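Side-chain contacts in trans-2-enoyl-CoA reductase [NADH] (Treponema denticola ATCC 35405, PDB 4GGO), which catalyses the NADH-dependent reduction of the carbon-carbon double bond of crotonyl-CoA to give butyryl-CoA, a step in bacterial fatty acid synthesis: residues Asn60-Ala65 with Val276-Val281; Ile32-Lys37 with Gly310-Ile315; Val290-Leu295 with Ala372-Asp377. All blocks are in the same frame, centred on the assembly; numbering follows the deposited sequence.

Contact 1: Asn60-Ala65 with Val276-Val281; sequences NGYGLA and VNKGLV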
loop_
_atom_site.group_PDB
_atom_site.type_symbol
_atom_site.label_atom_id
_atom_site.label_comp_id
_atom_site.label_asym_id
_atom_site.label_seq_id
_atom_site.Cartn_x
_atom_site.Cartn_y
_atom_site.Cartn_z
ATOM N N ASN A 60 -5.310 -2.737 3.993
ATOM C CA ASN A 60 -5.376 -1.336 3.587
ATOM C C ASN A 60 -4.466 -1.004 2.413
ATOM O O ASN A 60 -3.573 -1.777 2.066
ATOM C CB ASN A 60 -5.044 -0.421 4.766
ATOM C CG ASN A 60 -3.560 -0.381 5.071
ATOM O OD1 ASN A 60 -2.993 -1.342 5.590
ATOM N ND2 ASN A 60 -2.924 0.741 4.755
ATOM N N GLY A 61 -4.706 0.157 1.809
ATOM C CA GLY A 61 -3.860 0.670 0.747
ATOM C C GLY A 61 -3.719 -0.247 -0.451
ATOM O O GLY A 61 -4.694 -0.827 -0.926
ATOM N N TYR A 62 -2.488 -0.375 -0.934
ATOM C CA TYR A 62 -2.196 -1.168 -2.122
ATOM C C TYR A 62 -2.439 -2.656 -1.894
ATOM O O TYR A 62 -2.787 -3.385 -2.823
ATOM C CB TYR A 62 -0.756 -0.920 -2.578
ATOM C CG TYR A 62 -0.544 0.445 -3.199
ATOM C CD1 TYR A 62 -1.437 0.947 -4.139
ATOM C CD2 TYR A 62 0.542 1.235 -2.839
ATOM C CE1 TYR A 62 -1.250 2.193 -4.712
ATOM C CE2 TYR A 62 0.736 2.484 -3.404
ATOM C CZ TYR A 62 -0.163 2.958 -4.338
ATOM O OH TYR A 62 0.024 4.199 -4.904
ATOM N N GLY A 63 -2.253 -3.103 -0.656
ATOM C CA GLY A 63 -2.500 -4.491 -0.310
ATOM C C GLY A 63 -3.967 -4.848 -0.453
ATOM O O GLY A 63 -4.313 -5.840 -1.090
ATOM N N LEU A 64 -4.828 -4.029 0.143
ATOM C CA LEU A 64 -6.272 -4.221 0.050
ATOM C C LEU A 64 -6.753 -4.181 -1.399
ATOM O O LEU A 64 -7.572 -5.001 -1.816
ATOM C CB LEU A 64 -7.001 -3.154 0.871
ATOM C CG LEU A 64 -8.527 -3.117 0.775
ATOM C CD1 LEU A 64 -9.132 -4.435 1.232
ATOM C CD2 LEU A 64 -9.085 -1.953 1.583
ATOM N N ALA A 65 -6.238 -3.224 -2.164
ATOM C CA ALA A 65 -6.615 -3.087 -3.566
ATOM C C ALA A 65 -6.151 -4.292 -4.381
ATOM O O ALA A 65 -6.802 -4.687 -5.348
ATOM C CB ALA A 65 -6.051 -1.797 -4.146
ATOM N N VAL A 276 7.174 -0.327 -8.449
ATOM C CA VAL A 276 7.211 1.054 -7.992
ATOM C C VAL A 276 5.871 1.714 -8.281
ATOM O O VAL A 276 5.498 1.903 -9.439
ATOM C CB VAL A 276 8.338 1.852 -8.670
ATOM C CG1 VAL A 276 8.523 3.193 -7.975
ATOM C CG2 VAL A 276 9.634 1.057 -8.644
ATOM N N ASN A 277 5.147 2.050 -7.219
ATOM C CA ASN A 277 3.823 2.641 -7.352
ATOM C C ASN A 277 3.854 4.159 -7.205
ATOM O O ASN A 277 4.898 4.740 -6.907
ATOM C CB ASN A 277 2.864 2.028 -6.330
ATOM C CG ASN A 277 2.688 0.530 -6.520
ATOM O OD1 ASN A 277 3.363 -0.089 -7.345
ATOM N ND2 ASN A 277 1.782 -0.059 -5.748
ATOM N N LYS A 278 2.706 4.797 -7.416
ATOM C CA LYS A 278 2.620 6.249 -7.322
ATOM C C LYS A 278 2.572 6.709 -5.868
ATOM O O LYS A 278 2.369 5.905 -4.957
ATOM C CB LYS A 278 1.394 6.775 -8.073
ATOM C CG LYS A 278 0.077 6.594 -7.331
ATOM C CD LYS A 278 -1.093 7.144 -8.136
ATOM C CE LYS A 278 -1.029 8.660 -8.264
ATOM N NZ LYS A 278 -1.283 9.338 -6.961
ATOM N N GLY A 279 2.760 8.007 -5.660
ATOM C CA GLY A 279 2.700 8.579 -4.330
ATOM C C GLY A 279 1.274 8.703 -3.839
ATOM O O GLY A 279 0.356 8.955 -4.619
ATOM N N LEU A 280 1.090 8.521 -2.537
ATOM C CA LEU A 280 -0.233 8.594 -1.932
ATOM C C LEU A 280 -0.118 9.008 -0.472
ATOM O O LEU A 280 0.962 8.940 0.116
ATOM C CB LEU A 280 -0.949 7.243 -2.022
ATOM C CG LEU A 280 -0.546 6.176 -0.996
ATOM C CD1 LEU A 280 -1.598 5.083 -0.919
ATOM C CD2 LEU A 280 0.815 5.573 -1.315
ATOM N N VAL A 281 -1.235 9.433 0.108
ATOM C CA VAL A 281 -1.262 9.795 1.517
ATOM C C VAL A 281 -1.105 8.550 2.376
ATOM O O VAL A 281 -1.909 7.622 2.291
ATOM C CB VAL A 281 -2.577 10.497 1.900
ATOM C CG1 VAL A 281 -2.604 10.791 3.395
ATOM C CG2 VAL A 281 -2.754 11.773 1.094
#
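Tyr62 reaches across from the start of helix 61-74 and sets its ring between Asn277 and Leu280, with its hydroxyl on the backbone of Lys278. Its chi1 of -72°, with CG opposite the carbonyl carbon, sends the ring out toward the loop. The Asn277 side chain covers one face: its CB lies 3.6 Å from Tyr62 CE2, and its amide stands almost upright over the centre of the ring, the two planes 87° apart. Leu280 CD1 lies over the opposite face, while Leu280 CD2 comes closest, 3.7 Å from Tyr62 CE2, out at the rim. Tyr62 OH donates a 2.9 Å hydrogen bond to Lys278 O, approaching from above the carbonyl plane (45° out of it). The Lys278 chain crosses the tyrosine at about a right angle, its CG 3.4 Å from Tyr62 OH. A tyrosine suits this place because its flat ring fits between two side chains while its hydroxyl serves a backbone oxygen.

Further out, the lysine folds back on its own loop: Lys278 NZ gives a 2.9 Å bond to Gly279 O, nearly in line with that C=O, and has Glu309 O as a second, weak acceptor. Gln314, on helix 311-323, accepts a bond from Lys278 N and packs against Tyr62 and Asn277.

Asn60, Gly61 and Tyr62 on one side and Leu280 and Val281 on the other belong to the NAD(+) site. The arrangement is that of a Rossmann-fold dinucleotide site, in which the start of the helix after strand 52-56 faces the loop leaving strand 270-276.

Contact 2: Ile32-Lys37 with Gly310-Ile315; sequences IEYTKK and GCIEQI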
loop_
_atom_site.group_PDB
_atom_site.type_symbol
_atom_site.label_atom_id
_atom_site.label_comp_id
_atom_site.label_asym_id
_atom_site.label_seq_id
_atom_site.Cartn_x
_atom_site.Cartn_y
_atom_site.Cartn_z
ATOM N N ILE A 32 -14.660 -2.445 -4.748
ATOM C CA ILE A 32 -15.182 -3.633 -5.411
ATOM C C ILE A 32 -16.004 -3.240 -6.634
ATOM O O ILE A 32 -15.862 -3.833 -7.703
ATOM C CB ILE A 32 -16.050 -4.481 -4.458
ATOM C CG1 ILE A 32 -15.205 -5.003 -3.296
ATOM C CG2 ILE A 32 -16.689 -5.644 -5.203
ATOM C CD1 ILE A 32 -16.009 -5.705 -2.227
ATOM N N GLU A 33 -16.856 -2.232 -6.472
ATOM C CA GLU A 33 -17.695 -1.763 -7.571
ATOM C C GLU A 33 -16.855 -1.232 -8.728
ATOM O O GLU A 33 -17.171 -1.475 -9.893
ATOM C CB GLU A 33 -18.682 -0.693 -7.095
ATOM C CG GLU A 33 -19.588 -0.164 -8.201
ATOM C CD GLU A 33 -20.571 0.883 -7.712
ATOM O OE1 GLU A 33 -20.659 1.095 -6.485
ATOM O OE2 GLU A 33 -21.257 1.496 -8.559
ATOM N N TYR A 34 -15.784 -0.510 -8.408
ATOM C CA TYR A 34 -14.890 -0.003 -9.441
ATOM C C TYR A 34 -14.209 -1.150 -10.172
ATOM O O TYR A 34 -14.120 -1.150 -11.400
ATOM C CB TYR A 34 -13.828 0.934 -8.857
ATOM C CG TYR A 34 -12.838 1.414 -9.899
ATOM C CD1 TYR A 34 -13.117 2.525 -10.686
ATOM C CD2 TYR A 34 -11.634 0.750 -10.106
ATOM C CE1 TYR A 34 -12.223 2.963 -11.644
ATOM C CE2 TYR A 34 -10.735 1.182 -11.065
ATOM C CZ TYR A 34 -11.034 2.288 -11.829
ATOM O OH TYR A 34 -10.143 2.724 -12.783
ATOM N N THR A 35 -13.724 -2.121 -9.404
ATOM C CA THR A 35 -13.001 -3.260 -9.957
ATOM C C THR A 35 -13.854 -4.059 -10.943
ATOM O O THR A 35 -13.366 -4.500 -11.984
ATOM C CB THR A 35 -12.493 -4.197 -8.840
ATOM O OG1 THR A 35 -11.672 -3.454 -7.930
ATOM C CG2 THR A 35 -11.681 -5.342 -9.426
ATOM N N LYS A 36 -15.130 -4.238 -10.612
ATOM C CA LYS A 36 -16.052 -4.950 -11.492
ATOM C C LYS A 36 -16.260 -4.191 -12.800
ATOM O O LYS A 36 -16.490 -4.794 -13.850
ATOM C CB LYS A 36 -17.395 -5.183 -10.796
ATOM C CG LYS A 36 -17.337 -6.173 -9.642
ATOM C CD LYS A 36 -18.699 -6.329 -8.984
ATOM C CE LYS A 36 -18.673 -7.391 -7.898
ATOM N NZ LYS A 36 -18.377 -8.741 -8.451
ATOM N N LYS A 37 -16.175 -2.867 -12.734
ATOM C CA LYS A 37 -16.335 -2.032 -13.919
ATOM C C LYS A 37 -15.024 -1.876 -14.678
ATOM O O LYS A 37 -15.022 -1.657 -15.888
ATOM C CB LYS A 37 -16.862 -0.648 -13.541
ATOM C CG LYS A 37 -18.220 -0.651 -12.871
ATOM C CD LYS A 37 -18.679 0.770 -12.583
ATOM C CE LYS A 37 -20.019 0.781 -11.870
ATOM N NZ LYS A 37 -21.062 0.056 -12.646
ATOM N N GLY A 310 -6.003 6.521 -7.532
ATOM C CA GLY A 310 -5.934 6.114 -6.141
ATOM C C GLY A 310 -5.407 4.692 -6.102
ATOM O O GLY A 310 -4.875 4.202 -7.099
ATOM N N CYS A 311 -5.555 4.026 -4.964
ATOM C CA CYS A 311 -5.050 2.665 -4.810
ATOM C C CYS A 311 -5.691 1.680 -5.783
ATOM O O CYS A 311 -4.993 0.933 -6.465
ATOM C CB CYS A 311 -5.246 2.179 -3.375
ATOM S SG CYS A 311 -4.308 3.129 -2.168
ATOM N N ILE A 312 -7.019 1.686 -5.848
ATOM C CA ILE A 312 -7.732 0.704 -6.660
ATOM C C ILE A 312 -7.531 0.945 -8.159
ATOM O O ILE A 312 -7.523 0.001 -8.948
ATOM C CB ILE A 312 -9.241 0.628 -6.294
ATOM C CG1 ILE A 312 -9.865 -0.662 -6.837
ATOM C CG2 ILE A 312 -9.992 1.864 -6.776
ATOM C CD1 ILE A 312 -9.283 -1.923 -6.234
ATOM N N GLU A 313 -7.347 2.205 -8.550
ATOM C CA GLU A 313 -7.063 2.522 -9.948
ATOM C C GLU A 313 -5.663 2.040 -10.312
ATOM O O GLU A 313 -5.454 1.444 -11.368
ATOM C CB GLU A 313 -7.191 4.026 -10.213
ATOM C CG GLU A 313 -8.618 4.557 -10.185
ATOM C CD GLU A 313 -9.125 4.822 -8.778
ATOM O OE1 GLU A 313 -8.309 4.806 -7.832
ATOM O OE2 GLU A 313 -10.343 5.049 -8.622
ATOM N N GLN A 314 -4.713 2.301 -9.418
ATOM C CA GLN A 314 -3.329 1.872 -9.586
ATOM C C GLN A 314 -3.203 0.363 -9.768
ATOM O O GLN A 314 -2.564 -0.107 -10.707
ATOM C CB GLN A 314 -2.503 2.292 -8.369
ATOM C CG GLN A 314 -1.897 3.670 -8.463
ATOM C CD GLN A 314 -0.488 3.642 -9.013
ATOM O OE1 GLN A 314 0.441 3.193 -8.340
ATOM N NE2 GLN A 314 -0.319 4.122 -10.241
ATOM N N ILE A 315 -3.813 -0.390 -8.859
ATOM C CA ILE A 315 -3.637 -1.837 -8.828
ATOM C C ILE A 315 -4.388 -2.560 -9.947
ATOM O O ILE A 315 -3.878 -3.523 -10.519
ATOM C CB ILE A 315 -4.011 -2.420 -7.454
ATOM C CG1 ILE A 315 -3.188 -1.737 -6.359
ATOM C CG2 ILE A 315 -3.786 -3.918 -7.432
ATOM C CD1 ILE A 315 -1.699 -1.725 -6.632
#
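Tyr34, Ile312 and Glu313 account for most of the surface buried where helix 32-37 meets helix 311-315. The short axes approach to 10.1 Å and run 29° from parallel, a separation that Tyr34 and Ile312 fill from the two sides. With CG anti to the backbone N (chi1 177°), the Tyr34 ring extends over the first turn of the other helix. Ile312 slides past it in the opposite direction, bringing Ile312 CG2 to 3.9 Å from Tyr34 CD2. Its other branch turns to Thr35, where Ile312 CD1 sits 3.3 Å from Thr35 OG1. That hydroxyl is bonded to Gln31 O one turn back, which lets a threonine face an apolar neighbour. Both helices also pack on helix 61-74 of the NAD(+) site, Thr35 on Ile68 and Ile315 on Ala65.

Glu313 crosses the tyrosine near its phenolic end, Glu313 CG lying 3.5 Å from Tyr34 OH. A bend at chi2 (81°) folds the carboxylate back, and Glu313 OE2 hangs 4.1 Å above the ring plane, offset toward the rim. Glu313 OE1 accepts a bent 2.9 Å bond from Gly310 N, the donor tilted out of the carboxylate plane. Gly310 is the N-cap, making this the N3-to-N-cap half of a capping box, and the bare glycine leaves the carboxylate room.

Across the helices the contact is van der Waals packing, with polar atoms set against carbon; one carboxylate oxygen turns to its own helix N-terminus, which would be expected to favour the ionised form.

Contact 3: Val290-Leu295 with Ala372-Asp377; sequences VIPLYL and AGYRHD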
loop_
_atom_site.group_PDB
_atom_site.type_symbol
_atom_site.label_atom_id
_atom_site.label_comp_id
_atom_site.label_asym_id
_atom_site.label_seq_id
_atom_site.Cartn_x
_atom_site.Cartn_y
_atom_site.Cartn_z
ATOM N N VAL A 290 8.368 18.137 2.528
ATOM C CA VAL A 290 7.999 18.233 1.109
ATOM C C VAL A 290 6.799 17.365 0.702
ATOM O O VAL A 290 5.905 17.837 -0.003
ATOM C CB VAL A 290 9.200 17.988 0.154
ATOM C CG1 VAL A 290 8.775 18.154 -1.299
ATOM C CG2 VAL A 290 10.346 18.934 0.488
ATOM N N ILE A 291 6.777 16.116 1.160
ATOM C CA ILE A 291 5.768 15.135 0.732
ATOM C C ILE A 291 4.295 15.594 0.723
ATOM O O ILE A 291 3.612 15.420 -0.286
ATOM C CB ILE A 291 5.927 13.778 1.475
ATOM C CG1 ILE A 291 7.081 12.981 0.870
ATOM C CG2 ILE A 291 4.645 12.961 1.401
ATOM C CD1 ILE A 291 6.900 12.660 -0.598
ATOM N N PRO A 292 3.801 16.183 1.829
ATOM C CA PRO A 292 2.390 16.594 1.808
ATOM C C PRO A 292 2.107 17.694 0.788
ATOM O O PRO A 292 1.040 17.693 0.173
ATOM C CB PRO A 292 2.161 17.127 3.227
ATOM C CG PRO A 292 3.205 16.462 4.051
ATOM C CD PRO A 292 4.401 16.398 3.157
ATOM N N LEU A 293 3.050 18.614 0.614
ATOM C CA LEU A 293 2.898 19.688 -0.361
ATOM C C LEU A 293 3.000 19.143 -1.779
ATOM O O LEU A 293 2.269 19.568 -2.672
ATOM C CB LEU A 293 3.951 20.775 -0.142
ATOM C CG LEU A 293 3.943 21.914 -1.166
ATOM C CD1 LEU A 293 2.602 22.635 -1.158
ATOM C CD2 LEU A 293 5.080 22.888 -0.908
ATOM N N TYR A 294 3.920 18.206 -1.980
ATOM C CA TYR A 294 4.090 17.562 -3.274
ATOM C C TYR A 294 2.835 16.796 -3.686
ATOM O O TYR A 294 2.336 16.966 -4.799
ATOM C CB TYR A 294 5.294 16.619 -3.249
ATOM C CG TYR A 294 5.358 15.690 -4.439
ATOM C CD1 TYR A 294 5.654 16.176 -5.707
ATOM C CD2 TYR A 294 5.128 14.327 -4.297
ATOM C CE1 TYR A 294 5.715 15.334 -6.801
ATOM C CE2 TYR A 294 5.187 13.475 -5.386
ATOM C CZ TYR A 294 5.479 13.985 -6.636
ATOM O OH TYR A 294 5.543 13.146 -7.725
ATOM N N LEU A 295 2.332 15.961 -2.780
ATOM C CA LEU A 295 1.145 15.151 -3.045
ATOM C C LEU A 295 -0.084 16.006 -3.329
ATOM O O LEU A 295 -0.842 15.718 -4.251
ATOM C CB LEU A 295 0.859 14.208 -1.874
ATOM C CG LEU A 295 1.832 13.044 -1.686
ATOM C CD1 LEU A 295 1.471 12.249 -0.447
ATOM C CD2 LEU A 295 1.838 12.150 -2.914
ATOM N N ALA A 372 -8.266 19.503 -0.487
ATOM C CA ALA A 372 -9.530 18.802 -0.295
ATOM C C ALA A 372 -9.371 17.312 -0.574
ATOM O O ALA A 372 -9.840 16.472 0.195
ATOM C CB ALA A 372 -10.609 19.397 -1.186
ATOM N N GLY A 373 -8.707 16.989 -1.680
ATOM C CA GLY A 373 -8.438 15.608 -2.033
ATOM C C GLY A 373 -7.541 14.930 -1.014
ATOM O O GLY A 373 -7.707 13.747 -0.716
ATOM N N TYR A 374 -6.588 15.685 -0.477
ATOM C CA TYR A 374 -5.670 15.162 0.529
ATOM C C TYR A 374 -6.424 14.816 1.808
ATOM O O TYR A 374 -6.221 13.747 2.385
ATOM C CB TYR A 374 -4.564 16.177 0.829
ATOM C CG TYR A 374 -3.363 15.599 1.548
ATOM C CD1 TYR A 374 -3.425 15.272 2.898
ATOM C CD2 TYR A 374 -2.161 15.396 0.881
ATOM C CE1 TYR A 374 -2.331 14.749 3.559
ATOM C CE2 TYR A 374 -1.059 14.873 1.536
ATOM C CZ TYR A 374 -1.151 14.553 2.875
ATOM O OH TYR A 374 -0.060 14.034 3.534
ATOM N N ARG A 375 -7.287 15.728 2.251
ATOM C CA ARG A 375 -8.086 15.505 3.453
ATOM C C ARG A 375 -8.965 14.270 3.300
ATOM O O ARG A 375 -9.114 13.483 4.235
ATOM C CB ARG A 375 -8.958 16.724 3.768
ATOM C CG ARG A 375 -8.189 17.944 4.247
ATOM C CD ARG A 375 -9.132 19.019 4.768
ATOM N NE ARG A 375 -10.047 19.504 3.739
ATOM C CZ ARG A 375 -9.802 20.548 2.955
ATOM N NH1 ARG A 375 -8.665 21.219 3.079
ATOM N NH2 ARG A 375 -10.692 20.921 2.047
ATOM N N HIS A 376 -9.540 14.104 2.114
ATOM C CA HIS A 376 -10.407 12.965 1.841
ATOM C C HIS A 376 -9.651 11.644 1.931
ATOM O O HIS A 376 -10.107 10.710 2.584
ATOM C CB HIS A 376 -11.064 13.093 0.466
ATOM C CG HIS A 376 -11.909 11.915 0.094
ATOM N ND1 HIS A 376 -13.118 11.646 0.699
ATOM C CD2 HIS A 376 -11.711 10.925 -0.808
ATOM C CE1 HIS A 376 -13.633 10.547 0.180
ATOM N NE2 HIS A 376 -12.800 10.088 -0.737
ATOM N N ASP A 377 -8.496 11.573 1.275
ATOM C CA ASP A 377 -7.694 10.352 1.281
ATOM C C ASP A 377 -7.221 9.993 2.685
ATOM O O ASP A 377 -7.220 8.823 3.069
ATOM C CB ASP A 377 -6.498 10.478 0.336
ATOM C CG ASP A 377 -6.904 10.451 -1.124
ATOM O OD1 ASP A 377 -8.069 10.097 -1.408
ATOM O OD2 ASP A 377 -6.061 10.771 -1.986
#
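Tyr374 pushes its ring from helix 371-380 against the first turn of helix 291-305, where Pro292 and Leu295 receive it. This is the tight part, and all three residues are buried. Leu295 meets the ring at its edge, near the ring plane, with Leu295 CB 4.0 Å from Tyr374 CE2; one of its methyls, Leu295 CD1, stays almost as near to that carbon. Pro292 lies alongside the outer end of the tyrosine, pointing the same way, with Pro292 CB 3.8 Å from Tyr374 OH. Its carbonyl comes obliquely to the ring, Pro292 O being 3.8 Å from Tyr374 CE2. A chi1 of -164° swings the ring away from its own N and out toward helix 291-305. Proline fits the first turn behind the N-cap Val290, where the helix does not call on its missing N-H. Tyr374 also packs on Val281, which places the contact beside the NAD(+) site, between the catalytic region and the region of the FAD-binding family.

Beyond Tyr374, residues 372-377 make no contact with 290-295 and are partly or fully exposed. Arg375 forms a salt bridge with Glu366 and bonds to Pro180 O, while His376 bonds to Asp385; these polar groups are engaged away from helix 291-305.

With 135 Å² buried and the single tyrosine supplying one whole side, the joint depends on shape and dispersion rather than on directed bonds. Aromatic against aliphatic carbon suits such a joint, since it needs no exact polar alignment.

How the contacts relate
Along the chain the segments come in the order 32-37, 60-65, 276-281, 290-295, 310-315, 372-377: contact 1 is nested within the loop closed by contact 2, contact 3 follows contact 1, and the segments of contacts 2 and 3 alternate. Contact 1 lies near the centre of the molecule, its centre about 12 Å from that of contact 2 and 14 Å from that of contact 3; the centres of contacts 2 and 3 are about 20 Å apart, and the two do not touch. The loop 276-281 links both neighbours: helices 291-305, 311-323 and 371-380 pack round this NAD(+)-binding loop of the Rossmann-type sheet, while helix 61-74 faces it and helix 21-38 joins through contact 2.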